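Metallo-beta-lactamase domain-containing protein (Enterococcus faecalis, PDB 2AZ4) is of uncertain cellular function but binds two zinc ions in a metallo-beta-lactamase fold and may act as an RNA-binding exonuclease. Local coordinates at residues T187-L192 with S380-P385; M214-S219 with E386-I391; I220-R225 with H404-E409; V399-H404 with I419-G424. All coordinates share one frame; numbering follows the deposited sequence.

The four contacts run from the dinuclear zinc centre to the edge of the metallo-beta-lactamase sheet that holds neighbouring parallel strands 212-216 and 399-403 and, outermost, strand 417-418. Contacts 1 and 2 have centres about 7 Å apart and meet where H382 and A383 bond to E216 and S219. Contact 3 lies about 10 Å from contact 2, and contact 4 about 17 Å from contact 1; contacts 3 and 4 share H404. Contacts 1 to 3 alternate along the chain, each joining a segment between 187 and 225 to one after 379, whereas contact 4 lies wholly in the late part, in series after contacts 1 and 2. The late chain thus completes a zinc site begun much earlier.

Contact 1. Residues T187-L192 with S380-P385; sequences TGDLRL and SGHAIP. With ZN (zinc ion), chain C; ZN (zinc ion), chain D.
A single carboxylate oxygen, D189 OD2, bridges both zinc ions of this metallo-beta-lactamase dinuclear centre. It lies 2.4 Å from the zinc of chain C and 2.2 Å from that of chain D; H92, H94 and H167 complete the protein ligands of the first, D96, H97 and H404 those of the second. The loop carrying H382 brings its ring alongside this carboxylate. H382 CE1 comes within 3.1 Å of D189 OD2, which lies at the ring edge, and carboxylate and imidazole planes stand 65° apart. H382 ND1 bonds to E216, while NE2 faces two zinc-bound waters, one on each metal, through weak bonds in which the waters accept. If both ring nitrogens carry protons, the imidazole would be cationic; E216 would probably favour this state, whereas the two nearby zinc ions would oppose it. A histidine so placed in an S-G-H-A sequence is consistent with motif B of beta-CASP nucleases.

The histidine loop is fixed from several sides. S380 OG accepts from H382 N at 2.9 Å, making an ST turn. R191 starts from the crowded chi1 position (61°) and then runs extended past G381 O, so that NH1 reaches S380 O at 2.9 Å, close to the guanidinium plane but above the carbonyl plane. D166 and E237 hold its NE and NH2 by salt bridges. A383 N makes a weak, bent bond to L190 O at 2.8 Å. Beyond it, one water accepts from both L192 N, at 3.0 Å, and I384 N, at 3.3 Å.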
loop_
_atom_site.group_PDB
_atom_site.type_symbol
_atom_site.label_atom_id
_atom_site.label_comp_id
_atom_site.label_asym_id
_atom_site.label_seq_id
_atom_site.Cartn_x
_atom_site.Cartn_y
_atom_site.Cartn_z
ATOM N N THR A 187 -5.965 -9.428 -7.753
ATOM C CA THR A 187 -6.768 -8.422 -7.037
ATOM C C THR A 187 -5.955 -7.246 -6.506
ATOM O O THR A 187 -6.503 -6.166 -6.276
ATOM C CB THR A 187 -7.552 -9.026 -5.820
ATOM O OG1 THR A 187 -6.632 -9.593 -4.877
ATOM C CG2 THR A 187 -8.534 -10.070 -6.279
ATOM N N GLY A 188 -4.663 -7.474 -6.289
ATOM C CA GLY A 188 -3.857 -6.576 -5.477
ATOM C C GLY A 188 -4.428 -6.645 -4.075
ATOM O O GLY A 188 -4.987 -7.685 -3.676
ATOM N N ASP A 189 -4.290 -5.555 -3.331
ATOM C CA ASP A 189 -4.953 -5.389 -2.043
ATOM C C ASP A 189 -6.231 -4.603 -2.244
ATOM O O ASP A 189 -6.242 -3.670 -3.049
ATOM C CB ASP A 189 -4.054 -4.582 -1.111
ATOM C CG ASP A 189 -2.891 -5.360 -0.588
ATOM O OD1 ASP A 189 -2.698 -6.548 -0.932
ATOM O OD2 ASP A 189 -2.146 -4.771 0.205
ATOM N N LEU A 190 -7.291 -4.952 -1.498
ATOM C CA LEU A 190 -8.613 -4.340 -1.673
ATOM C C LEU A 190 -9.629 -4.566 -0.553
ATOM O O LEU A 190 -9.484 -5.448 0.275
ATOM C CB LEU A 190 -9.286 -4.728 -2.989
ATOM C CG LEU A 190 -9.353 -6.117 -3.644
ATOM C CD1 LEU A 190 -9.107 -7.357 -2.794
ATOM C CD2 LEU A 190 -10.590 -6.251 -4.482
ATOM N N ARG A 191 -10.681 -3.762 -0.572
ATOM C CA ARG A 191 -11.706 -3.794 0.485
ATOM C C ARG A 191 -13.015 -3.296 -0.098
ATOM O O ARG A 191 -13.052 -2.840 -1.245
ATOM C CB ARG A 191 -11.274 -2.915 1.677
ATOM C CG ARG A 191 -11.085 -1.436 1.294
ATOM C CD ARG A 191 -10.732 -0.564 2.499
ATOM N NE ARG A 191 -10.351 0.789 2.097
ATOM C CZ ARG A 191 -9.948 1.747 2.929
ATOM N NH1 ARG A 191 -9.853 1.515 4.223
ATOM N NH2 ARG A 191 -9.634 2.944 2.458
ATOM N N LEU A 192 -14.076 -3.360 0.703
ATOM C CA LEU A 192 -15.396 -2.893 0.302
ATOM C C LEU A 192 -15.976 -1.859 1.276
ATOM O O LEU A 192 -17.168 -1.508 1.183
ATOM C CB LEU A 192 -16.355 -4.098 0.208
ATOM C CG LEU A 192 -16.333 -4.911 -1.103
ATOM C CD1 LEU A 192 -17.219 -6.148 -0.996
ATOM C CD2 LEU A 192 -16.797 -4.030 -2.269
ATOM N N SER A 380 -8.985 -0.641 8.618
ATOM C CA SER A 380 -8.176 -1.493 7.763
ATOM C C SER A 380 -8.318 -1.159 6.283
ATOM O O SER A 380 -9.409 -0.898 5.785
ATOM C CB SER A 380 -8.504 -2.971 7.976
ATOM O OG SER A 380 -7.649 -3.757 7.157
ATOM N N GLY A 381 -7.197 -1.194 5.575
ATOM C CA GLY A 381 -7.237 -1.153 4.130
ATOM C C GLY A 381 -7.719 -2.447 3.464
ATOM O O GLY A 381 -7.943 -2.457 2.255
ATOM N N HIS A 382 -7.871 -3.530 4.243
ATOM C CA HIS A 382 -8.164 -4.870 3.695
ATOM C C HIS A 382 -9.597 -5.319 3.901
ATOM O O HIS A 382 -10.234 -4.943 4.893
ATOM C CB HIS A 382 -7.201 -5.918 4.260
ATOM C CG HIS A 382 -5.779 -5.682 3.866
ATOM N ND1 HIS A 382 -5.277 -6.059 2.641
ATOM C CD2 HIS A 382 -4.759 -5.079 4.524
ATOM C CE1 HIS A 382 -4.006 -5.704 2.562
ATOM N NE2 HIS A 382 -3.662 -5.122 3.696
ATOM N N ALA A 383 -10.108 -6.081 2.938
ATOM C CA ALA A 383 -11.489 -6.572 2.990
ATOM C C ALA A 383 -11.645 -7.377 4.263
ATOM O O ALA A 383 -10.793 -8.202 4.565
ATOM C CB ALA A 383 -11.786 -7.436 1.783
ATOM N N ILE A 384 -12.700 -7.123 5.028
ATOM C CA ILE A 384 -12.947 -7.935 6.218
ATOM C C ILE A 384 -13.300 -9.389 5.772
ATOM O O ILE A 384 -13.665 -9.598 4.618
ATOM C CB ILE A 384 -14.042 -7.306 7.118
ATOM C CG1 ILE A 384 -15.400 -7.348 6.419
ATOM C CG2 ILE A 384 -13.653 -5.869 7.489
ATOM C CD1 ILE A 384 -16.584 -6.762 7.254
ATOM N N PRO A 385 -13.149 -10.400 6.662
ATOM C CA PRO A 385 -13.360 -11.783 6.176
ATOM C C PRO A 385 -14.673 -11.962 5.395
ATOM O O PRO A 385 -14.663 -12.517 4.302
ATOM C CB PRO A 385 -13.341 -12.608 7.464
ATOM C CG PRO A 385 -12.414 -11.830 8.377
ATOM C CD PRO A 385 -12.753 -10.373 8.085
HETATM ZN ZN ZN C . -1.644 -2.484 0.700
HETATM ZN ZN ZN D . -0.193 -5.682 0.846
HETATM O O HOH W 1 -14.235 -4.715 3.403
HETATM O O HOH W 2 -1.832 -3.075 2.804
HETATM O O HOH W 3 -0.934 -5.638 3.066
HETATM O O HOH W 4 0.291 -3.484 1.475
#

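Contact 2. Residues M214-S219 with E386-I391; sequences MMEGVS and EDLDKI
This is a buried, mainly apolar helix-on-sheet contact in which helix 385-395 lies over strand 212-216 and the residues that follow. The two segment axes approach to 10.6 Å and run nearly antiparallel, at 162°. M215 bridges the gap: with CG anti to the backbone N and the chain extended beyond it, its CE methyl lands between two residues of the helix. There CE lies 3.5 Å from L388 CD2, tighter than usual for two carbons, and 3.8 Å from I391 CG2; L388 O also faces this methyl. L388 spreads its branches in two directions. CD2 covers the backbone at E216, 3.6 Å from E216 O, and CD1 meets S219 OG at 3.4 Å, a hydroxyl that bonds to A383 O. The E216 carboxylate lies beside L388 but is held by polar bonds: OE2 accepts from V218 N at 3.2 Å, approached from above the carboxylate plane, and OE1 bonds to H382 and L190 N beside the zinc centre. Between these two segments the contact rests on methyl groups, with no polar bond across it; E216 O is left buried without a polar partner, while polar bonds aim the E216 carboxylate.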
loop_
_atom_site.group_PDB
_atom_site.type_symbol
_atom_site.label_atom_id
_atom_site.label_comp_id
_atom_site.label_asym_id
_atom_site.label_seq_id
_atom_site.Cartn_x
_atom_site.Cartn_y
_atom_site.Cartn_z
ATOM N N MET A 214 -6.342 -14.610 -8.583
ATOM C CA MET A 214 -5.247 -14.502 -7.629
ATOM C C MET A 214 -5.597 -13.406 -6.618
ATOM O O MET A 214 -5.506 -12.225 -6.926
ATOM C CB MET A 214 -3.913 -14.228 -8.357
ATOM C CG MET A 214 -3.465 -15.395 -9.284
ATOM S SD MET A 214 -2.238 -15.025 -10.562
ATOM C CE MET A 214 -3.184 -13.911 -11.586
ATOM N N MET A 215 -6.014 -13.818 -5.421
ATOM C CA MET A 215 -6.654 -12.927 -4.451
ATOM C C MET A 215 -6.009 -12.909 -3.069
ATOM O O MET A 215 -5.726 -13.963 -2.485
ATOM C CB MET A 215 -8.149 -13.286 -4.334
ATOM C CG MET A 215 -8.935 -12.531 -3.244
ATOM S SD MET A 215 -10.704 -12.843 -3.470
ATOM C CE MET A 215 -11.389 -11.876 -2.130
ATOM N N GLU A 216 -5.819 -11.697 -2.534
ATOM C CA GLU A 216 -5.325 -11.499 -1.182
ATOM C C GLU A 216 -6.222 -12.119 -0.101
ATOM O O GLU A 216 -7.438 -12.304 -0.295
ATOM C CB GLU A 216 -5.133 -9.999 -0.888
ATOM C CG GLU A 216 -6.432 -9.222 -0.848
ATOM C CD GLU A 216 -6.570 -8.395 0.413
ATOM O OE1 GLU A 216 -6.507 -7.155 0.310
ATOM O OE2 GLU A 216 -6.756 -8.976 1.509
ATOM N N GLY A 217 -5.592 -12.468 1.020
ATOM C CA GLY A 217 -6.292 -13.011 2.176
ATOM C C GLY A 217 -5.698 -12.480 3.461
ATOM O O GLY A 217 -5.412 -13.234 4.398
ATOM N N VAL A 218 -5.521 -11.167 3.519
ATOM C CA VAL A 218 -4.855 -10.552 4.667
ATOM C C VAL A 218 -5.694 -10.662 5.952
ATOM O O VAL A 218 -5.202 -11.172 6.978
ATOM C CB VAL A 218 -4.441 -9.091 4.372
ATOM C CG1 VAL A 218 -3.869 -8.427 5.615
ATOM C CG2 VAL A 218 -3.433 -9.053 3.219
ATOM N N SER A 219 -6.951 -10.226 5.898
ATOM C CA SER A 219 -7.743 -10.128 7.124
ATOM C C SER A 219 -7.976 -11.487 7.813
ATOM O O SER A 219 -8.070 -11.548 9.038
ATOM C CB SER A 219 -9.070 -9.433 6.888
ATOM O OG SER A 219 -9.932 -10.240 6.101
ATOM N N GLU A 386 -15.777 -11.445 5.934
ATOM C CA GLU A 386 -17.070 -11.412 5.242
ATOM C C GLU A 386 -17.003 -10.856 3.826
ATOM O O GLU A 386 -17.658 -11.379 2.908
ATOM C CB GLU A 386 -18.045 -10.537 6.044
ATOM C CG GLU A 386 -19.458 -11.021 6.070
ATOM C CD GLU A 386 -20.189 -10.533 7.326
ATOM O OE1 GLU A 386 -20.484 -9.313 7.427
ATOM O OE2 GLU A 386 -20.452 -11.372 8.222
ATOM N N ASP A 387 -16.239 -9.777 3.643
ATOM C CA ASP A 387 -16.222 -9.086 2.358
ATOM C C ASP A 387 -15.371 -9.830 1.353
ATOM O O ASP A 387 -15.603 -9.739 0.175
ATOM C CB ASP A 387 -15.784 -7.618 2.526
ATOM C CG ASP A 387 -16.867 -6.775 3.220
ATOM O OD1 ASP A 387 -17.989 -7.300 3.369
ATOM O OD2 ASP A 387 -16.612 -5.614 3.627
ATOM N N LEU A 388 -14.388 -10.576 1.843
ATOM C CA LEU A 388 -13.595 -11.454 0.987
ATOM C C LEU A 388 -14.498 -12.493 0.324
ATOM O O LEU A 388 -14.448 -12.655 -0.875
ATOM C CB LEU A 388 -12.495 -12.136 1.798
ATOM C CG LEU A 388 -11.298 -11.284 2.235
ATOM C CD1 LEU A 388 -10.427 -12.029 3.239
ATOM C CD2 LEU A 388 -10.463 -10.816 1.035
ATOM N N ASP A 389 -15.343 -13.160 1.119
ATOM C CA ASP A 389 -16.382 -14.068 0.587
ATOM C C ASP A 389 -17.353 -13.380 -0.362
ATOM O O ASP A 389 -17.762 -13.968 -1.362
ATOM C CB ASP A 389 -17.170 -14.727 1.726
ATOM C CG ASP A 389 -16.307 -15.629 2.595
ATOM O OD1 ASP A 389 -15.374 -16.270 2.064
ATOM O OD2 ASP A 389 -16.568 -15.704 3.817
ATOM N N LYS A 390 -17.734 -12.133 -0.070
ATOM C CA LYS A 390 -18.634 -11.428 -0.971
ATOM C C LYS A 390 -17.963 -11.137 -2.310
ATOM O O LYS A 390 -18.608 -11.196 -3.350
ATOM C CB LYS A 390 -19.179 -10.137 -0.348
ATOM C CG LYS A 390 -20.303 -10.353 0.639
ATOM C CD LYS A 390 -20.433 -9.192 1.641
ATOM C CE LYS A 390 -21.365 -9.613 2.794
ATOM N NZ LYS A 390 -21.554 -8.575 3.875
ATOM N N ILE A 391 -16.667 -10.838 -2.284
ATOM C CA ILE A 391 -15.953 -10.518 -3.524
ATOM C C ILE A 391 -15.927 -11.761 -4.404
ATOM O O ILE A 391 -16.234 -11.683 -5.576
ATOM C CB ILE A 391 -14.529 -9.966 -3.251
ATOM C CG1 ILE A 391 -14.634 -8.529 -2.698
ATOM C CG2 ILE A 391 -13.666 -10.023 -4.520
ATOM C CD1 ILE A 391 -13.352 -7.989 -1.997
#

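Contact 3. Residues I220-R225 with H404-E409; sequences ISFPER and HTLKPE. With ZN (zinc ion), chain D.
The loop leaving the zinc ligand H404 is tied here to the loop that follows strand 212-216, at the margin of the metal site. H404 NE2 binds the zinc of chain D at 2.3 Å, and its backbone sits in the left-handed region, phi and psi 51° and 56°, as the chain turns out of strand 399-403. S221 makes the main polar link. Its OG, anti to the carbonyl carbon, accepts a nearly straight bond from L406 N at 2.8 Å, and the same hydroxyl bonds to G217 O. T405 OG1 also bonds to G217 O and accepts from K407 N at 3.2 Å, which closes an ST turn. Both hydroxyls therefore grip one carbonyl, and each receives a backbone N-H from the loop after H404.

Van der Waals contacts surround these bonds. K407 runs extended alongside segment 220-223: its CD passes I220 O at 3.4 Å, and NZ ends 3.5 Å from P223 CG, crossing the proline at about a right angle. I220 CD1 reaches back to K407 O at 3.6 Å. L406 CD1 makes an apolar contact with F222 CE2, obliquely at 4.0 Å, while S221 CB lies over one face of the F222 ring near its rim. A metal-binding histidine at the head of the loop after strand 399-403 is consistent with motif C of the beta-CASP branch of metallo-beta-lactamases.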
loop_
_atom_site.group_PDB
_atom_site.type_symbol
_atom_site.label_atom_id
_atom_site.label_comp_id
_atom_site.label_asym_id
_atom_site.label_seq_id
_atom_site.Cartn_x
_atom_site.Cartn_y
_atom_site.Cartn_z
ATOM N N ILE A 220 -8.076 -12.562 7.033
ATOM C CA ILE A 220 -8.232 -13.910 7.608
ATOM C C ILE A 220 -6.923 -14.500 8.179
ATOM O O ILE A 220 -6.931 -15.586 8.762
ATOM C CB ILE A 220 -8.818 -14.902 6.589
ATOM C CG1 ILE A 220 -8.027 -14.833 5.280
ATOM C CG2 ILE A 220 -10.301 -14.660 6.388
ATOM C CD1 ILE A 220 -8.247 -15.991 4.362
ATOM N N SER A 221 -5.804 -13.801 8.009
ATOM C CA SER A 221 -4.513 -14.296 8.482
ATOM C C SER A 221 -4.325 -14.149 9.985
ATOM O O SER A 221 -3.441 -14.773 10.559
ATOM C CB SER A 221 -3.374 -13.560 7.777
ATOM O OG SER A 221 -3.364 -13.854 6.407
ATOM N N PHE A 222 -5.133 -13.288 10.598
ATOM C CA PHE A 222 -4.974 -12.899 11.988
ATOM C C PHE A 222 -6.307 -13.098 12.691
ATOM O O PHE A 222 -7.316 -12.503 12.284
ATOM C CB PHE A 222 -4.536 -11.432 12.078
ATOM C CG PHE A 222 -3.310 -11.116 11.266
ATOM C CD1 PHE A 222 -3.424 -10.561 9.992
ATOM C CD2 PHE A 222 -2.047 -11.405 11.758
ATOM C CE1 PHE A 222 -2.284 -10.285 9.224
ATOM C CE2 PHE A 222 -0.899 -11.139 10.994
ATOM C CZ PHE A 222 -1.023 -10.574 9.732
ATOM N N PRO A 223 -6.340 -13.978 13.711
ATOM C CA PRO A 223 -7.577 -14.204 14.473
ATOM C C PRO A 223 -8.072 -12.925 15.147
ATOM O O PRO A 223 -7.262 -12.086 15.553
ATOM C CB PRO A 223 -7.155 -15.224 15.542
ATOM C CG PRO A 223 -5.943 -15.900 14.962
ATOM C CD PRO A 223 -5.235 -14.829 14.184
ATOM N N GLU A 224 -9.390 -12.776 15.265
ATOM C CA GLU A 224 -9.947 -11.646 16.004
ATOM C C GLU A 224 -9.396 -11.647 17.433
ATOM O O GLU A 224 -9.437 -12.674 18.126
ATOM C CB GLU A 224 -11.478 -11.689 16.018
ATOM C CG GLU A 224 -12.119 -10.481 16.707
ATOM C CD GLU A 224 -13.641 -10.485 16.627
ATOM O OE1 GLU A 224 -14.296 -10.394 17.693
ATOM O OE2 GLU A 224 -14.185 -10.578 15.499
ATOM N N ARG A 225 -8.855 -10.501 17.843
ATOM C CA ARG A 225 -8.307 -10.313 19.185
ATOM C C ARG A 225 -9.400 -9.882 20.173
ATOM O O ARG A 225 -10.545 -9.637 19.777
ATOM C CB ARG A 225 -7.191 -9.260 19.155
ATOM C CG ARG A 225 -6.046 -9.575 18.196
ATOM C CD ARG A 225 -5.152 -8.344 17.975
ATOM N NE ARG A 225 -3.953 -8.667 17.191
ATOM C CZ ARG A 225 -3.894 -8.689 15.859
ATOM N NH1 ARG A 225 -4.968 -8.396 15.128
ATOM N NH2 ARG A 225 -2.751 -9.003 15.254
ATOM N N HIS A 404 -1.002 -13.642 -0.581
ATOM C CA HIS A 404 -0.917 -12.537 0.369
ATOM C C HIS A 404 -1.742 -12.900 1.619
ATOM O O HIS A 404 -2.657 -12.171 2.022
ATOM C CB HIS A 404 -1.425 -11.248 -0.312
ATOM C CG HIS A 404 -0.748 -9.995 0.141
ATOM N ND1 HIS A 404 0.624 -9.876 0.228
ATOM C CD2 HIS A 404 -1.254 -8.786 0.479
ATOM C CE1 HIS A 404 0.929 -8.651 0.623
ATOM N NE2 HIS A 404 -0.195 -7.972 0.782
ATOM N N THR A 405 -1.404 -14.050 2.211
ATOM C CA THR A 405 -2.184 -14.651 3.281
ATOM C C THR A 405 -1.345 -15.671 4.088
ATOM O O THR A 405 -0.484 -16.354 3.541
ATOM C CB THR A 405 -3.515 -15.289 2.718
ATOM O OG1 THR A 405 -4.294 -15.818 3.790
ATOM C CG2 THR A 405 -3.232 -16.394 1.663
ATOM N N LEU A 406 -1.569 -15.717 5.395
ATOM C CA LEU A 406 -0.967 -16.741 6.266
ATOM C C LEU A 406 -1.890 -17.966 6.460
ATOM O O LEU A 406 -1.479 -18.961 7.070
ATOM C CB LEU A 406 -0.586 -16.153 7.633
ATOM C CG LEU A 406 0.212 -14.849 7.703
ATOM C CD1 LEU A 406 0.504 -14.450 9.152
ATOM C CD2 LEU A 406 1.486 -14.969 6.922
ATOM N N LYS A 407 -3.123 -17.879 5.950
ATOM C CA LYS A 407 -4.128 -18.964 6.076
ATOM C C LYS A 407 -4.919 -19.146 4.782
ATOM O O LYS A 407 -6.132 -18.909 4.738
ATOM C CB LYS A 407 -5.061 -18.701 7.267
ATOM C CG LYS A 407 -4.293 -18.517 8.570
ATOM C CD LYS A 407 -5.161 -18.255 9.771
ATOM C CE LYS A 407 -4.276 -18.321 11.001
ATOM N NZ LYS A 407 -4.908 -17.706 12.182
ATOM N N PRO A 408 -4.238 -19.568 3.707
ATOM C CA PRO A 408 -4.915 -19.672 2.426
ATOM C C PRO A 408 -6.054 -20.712 2.400
ATOM O O PRO A 408 -6.961 -20.595 1.577
ATOM C CB PRO A 408 -3.783 -20.065 1.465
ATOM C CG PRO A 408 -2.763 -20.668 2.315
ATOM C CD PRO A 408 -2.829 -19.970 3.611
ATOM N N GLU A 409 -6.023 -21.700 3.300
ATOM C CA GLU A 409 -7.083 -22.733 3.350
ATOM C C GLU A 409 -8.414 -22.176 3.825
ATOM O O GLU A 409 -9.460 -22.784 3.584
ATOM C CB GLU A 409 -6.668 -23.934 4.217
ATOM C CG GLU A 409 -5.581 -24.764 3.557
ATOM C CD GLU A 409 -5.567 -26.232 3.976
ATOM O OE1 GLU A 409 -4.895 -26.547 4.986
ATOM O OE2 GLU A 409 -6.180 -27.075 3.270
HETATM ZN ZN ZN D . -0.193 -5.682 0.846
HETATM O O HOH W 4 0.291 -3.484 1.475
HETATM O O HOH W 3 -0.934 -5.638 3.066
#

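Contact 4. Residues V399-H404 with I419-G424; sequences VLVPIH and ILPERG. With ZN (zinc ion), chain D.
P421 and V401 form the apolar centre, with P421 CG 3.6 Å from V401 CG1, which points anti to its backbone N; F11 of the other seven-stranded sheet touches both side chains. Toward the start of strand 399-403, V399 CG1 meets I419 CD1 at 3.9 Å, the two side chains crossing obliquely. Nearer its far end, L420 CD2 packs against P402 CG at 3.8 Å, again at an oblique crossing. P402 O lies over P421 CD at 3.4 Å. The polar edge is a single backbone bond: I419 N donates to L400 O at 2.9 Å with an N-H...O angle of 166°, the donor lying nearly along the C=O axis. Parallel pairing would next send I419 O to the N of residue 402, but a proline there has no N-H. That carbonyl instead receives the CA-H of V401, CA to O 3.4 Å, and rests against P402 CD at 3.3 Å. Pairing thus gives way to side-chain contact as segment 419-424 leaves the sheet. Strand 399-403, meanwhile, runs on to H404, a ligand of the chain D zinc: a metal ligand delivered from the end of a sheet strand, typical of the metallo-beta-lactamase sandwich.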
loop_
_atom_site.group_PDB
_atom_site.type_symbol
_atom_site.label_atom_id
_atom_site.label_comp_id
_atom_site.label_asym_id
_atom_site.label_seq_id
_atom_site.Cartn_x
_atom_site.Cartn_y
_atom_site.Cartn_z
ATOM N N VAL A 399 -11.332 -20.857 -10.933
ATOM C CA VAL A 399 -10.277 -21.313 -10.045
ATOM C C VAL A 399 -9.829 -20.136 -9.180
ATOM O O VAL A 399 -9.570 -19.042 -9.691
ATOM C CB VAL A 399 -9.045 -21.857 -10.812
ATOM C CG1 VAL A 399 -8.030 -22.411 -9.823
ATOM C CG2 VAL A 399 -9.437 -22.947 -11.850
ATOM N N LEU A 400 -9.743 -20.377 -7.877
ATOM C CA LEU A 400 -9.309 -19.379 -6.899
ATOM C C LEU A 400 -7.912 -19.724 -6.402
ATOM O O LEU A 400 -7.649 -20.884 -6.034
ATOM C CB LEU A 400 -10.302 -19.363 -5.726
ATOM C CG LEU A 400 -10.531 -18.234 -4.695
ATOM C CD1 LEU A 400 -10.259 -18.712 -3.291
ATOM C CD2 LEU A 400 -9.878 -16.862 -4.990
ATOM N N VAL A 401 -7.015 -18.726 -6.387
ATOM C CA VAL A 401 -5.689 -18.901 -5.813
ATOM C C VAL A 401 -5.466 -17.918 -4.653
ATOM O O VAL A 401 -5.181 -16.747 -4.913
ATOM C CB VAL A 401 -4.566 -18.651 -6.883
ATOM C CG1 VAL A 401 -3.176 -18.984 -6.313
ATOM C CG2 VAL A 401 -4.825 -19.419 -8.132
ATOM N N PRO A 402 -5.612 -18.363 -3.379
ATOM C CA PRO A 402 -5.246 -17.442 -2.309
ATOM C C PRO A 402 -3.756 -17.091 -2.328
ATOM O O PRO A 402 -2.897 -17.966 -2.558
ATOM C CB PRO A 402 -5.596 -18.220 -1.037
ATOM C CG PRO A 402 -6.626 -19.252 -1.498
ATOM C CD PRO A 402 -6.141 -19.629 -2.838
ATOM N N ILE A 403 -3.480 -15.800 -2.128
ATOM C CA ILE A 403 -2.124 -15.267 -2.006
ATOM C C ILE A 403 -2.171 -14.165 -0.959
ATOM O O ILE A 403 -3.244 -13.828 -0.486
ATOM C CB ILE A 403 -1.608 -14.683 -3.333
ATOM C CG1 ILE A 403 -2.560 -13.572 -3.842
ATOM C CG2 ILE A 403 -1.352 -15.802 -4.337
ATOM C CD1 ILE A 403 -2.041 -12.787 -5.031
ATOM N N HIS A 404 -1.002 -13.642 -0.581
ATOM C CA HIS A 404 -0.917 -12.537 0.369
ATOM C C HIS A 404 -1.742 -12.900 1.619
ATOM O O HIS A 404 -2.657 -12.171 2.022
ATOM C CB HIS A 404 -1.425 -11.248 -0.312
ATOM C CG HIS A 404 -0.748 -9.995 0.141
ATOM N ND1 HIS A 404 0.624 -9.876 0.228
ATOM C CD2 HIS A 404 -1.254 -8.786 0.479
ATOM C CE1 HIS A 404 0.929 -8.651 0.623
ATOM N NE2 HIS A 404 -0.195 -7.972 0.782
ATOM N N ILE A 419 -6.566 -23.561 -5.828
ATOM C CA ILE A 419 -5.158 -23.944 -5.801
ATOM C C ILE A 419 -4.467 -23.166 -4.697
ATOM O O ILE A 419 -4.546 -21.934 -4.662
ATOM C CB ILE A 419 -4.442 -23.610 -7.135
ATOM C CG1 ILE A 419 -4.950 -24.519 -8.254
ATOM C CG2 ILE A 419 -2.916 -23.737 -6.973
ATOM C CD1 ILE A 419 -4.484 -24.123 -9.638
ATOM N N LEU A 420 -3.804 -23.885 -3.797
ATOM C CA LEU A 420 -2.995 -23.279 -2.764
ATOM C C LEU A 420 -1.553 -23.378 -3.237
ATOM O O LEU A 420 -0.970 -24.471 -3.228
ATOM C CB LEU A 420 -3.173 -23.991 -1.426
ATOM C CG LEU A 420 -4.597 -24.116 -0.869
ATOM C CD1 LEU A 420 -4.576 -24.868 0.434
ATOM C CD2 LEU A 420 -5.275 -22.766 -0.695
ATOM N N PRO A 421 -0.972 -22.237 -3.662
ATOM C CA PRO A 421 0.329 -22.272 -4.329
ATOM C C PRO A 421 1.484 -22.418 -3.352
ATOM O O PRO A 421 1.375 -22.053 -2.174
ATOM C CB PRO A 421 0.395 -20.919 -5.043
ATOM C CG PRO A 421 -0.419 -20.002 -4.193
ATOM C CD PRO A 421 -1.492 -20.861 -3.526
ATOM N N GLU A 422 2.583 -22.974 -3.840
ATOM C CA GLU A 422 3.815 -22.921 -3.083
ATOM C C GLU A 422 4.858 -22.126 -3.864
ATOM O O GLU A 422 4.706 -21.884 -5.057
ATOM C CB GLU A 422 4.319 -24.321 -2.709
ATOM C CG GLU A 422 4.827 -25.152 -3.858
ATOM C CD GLU A 422 5.145 -26.591 -3.436
ATOM O OE1 GLU A 422 6.076 -27.186 -4.033
ATOM O OE2 GLU A 422 4.473 -27.115 -2.507
ATOM N N ARG A 423 5.912 -21.721 -3.174
ATOM C CA ARG A 423 6.942 -20.916 -3.788
ATOM C C ARG A 423 7.549 -21.651 -4.991
ATOM O O ARG A 423 7.866 -22.838 -4.904
ATOM C CB ARG A 423 7.988 -20.539 -2.744
ATOM C CG ARG A 423 9.109 -19.703 -3.297
ATOM C CD ARG A 423 10.232 -19.588 -2.311
ATOM N NE ARG A 423 11.315 -18.809 -2.904
ATOM C CZ ARG A 423 11.403 -17.487 -2.837
ATOM N NH1 ARG A 423 12.423 -16.862 -3.431
ATOM N NH2 ARG A 423 10.462 -16.788 -2.190
ATOM N N GLY A 424 7.631 -20.954 -6.124
ATOM C CA GLY A 424 8.219 -21.501 -7.351
ATOM C C GLY A 424 7.252 -22.215 -8.277
ATOM O O GLY A 424 7.585 -22.520 -9.421
HETATM ZN ZN ZN D . -0.193 -5.682 0.846
HETATM O O HOH W 4 0.291 -3.484 1.475
HETATM O O HOH W 3 -0.934 -5.638 3.066
#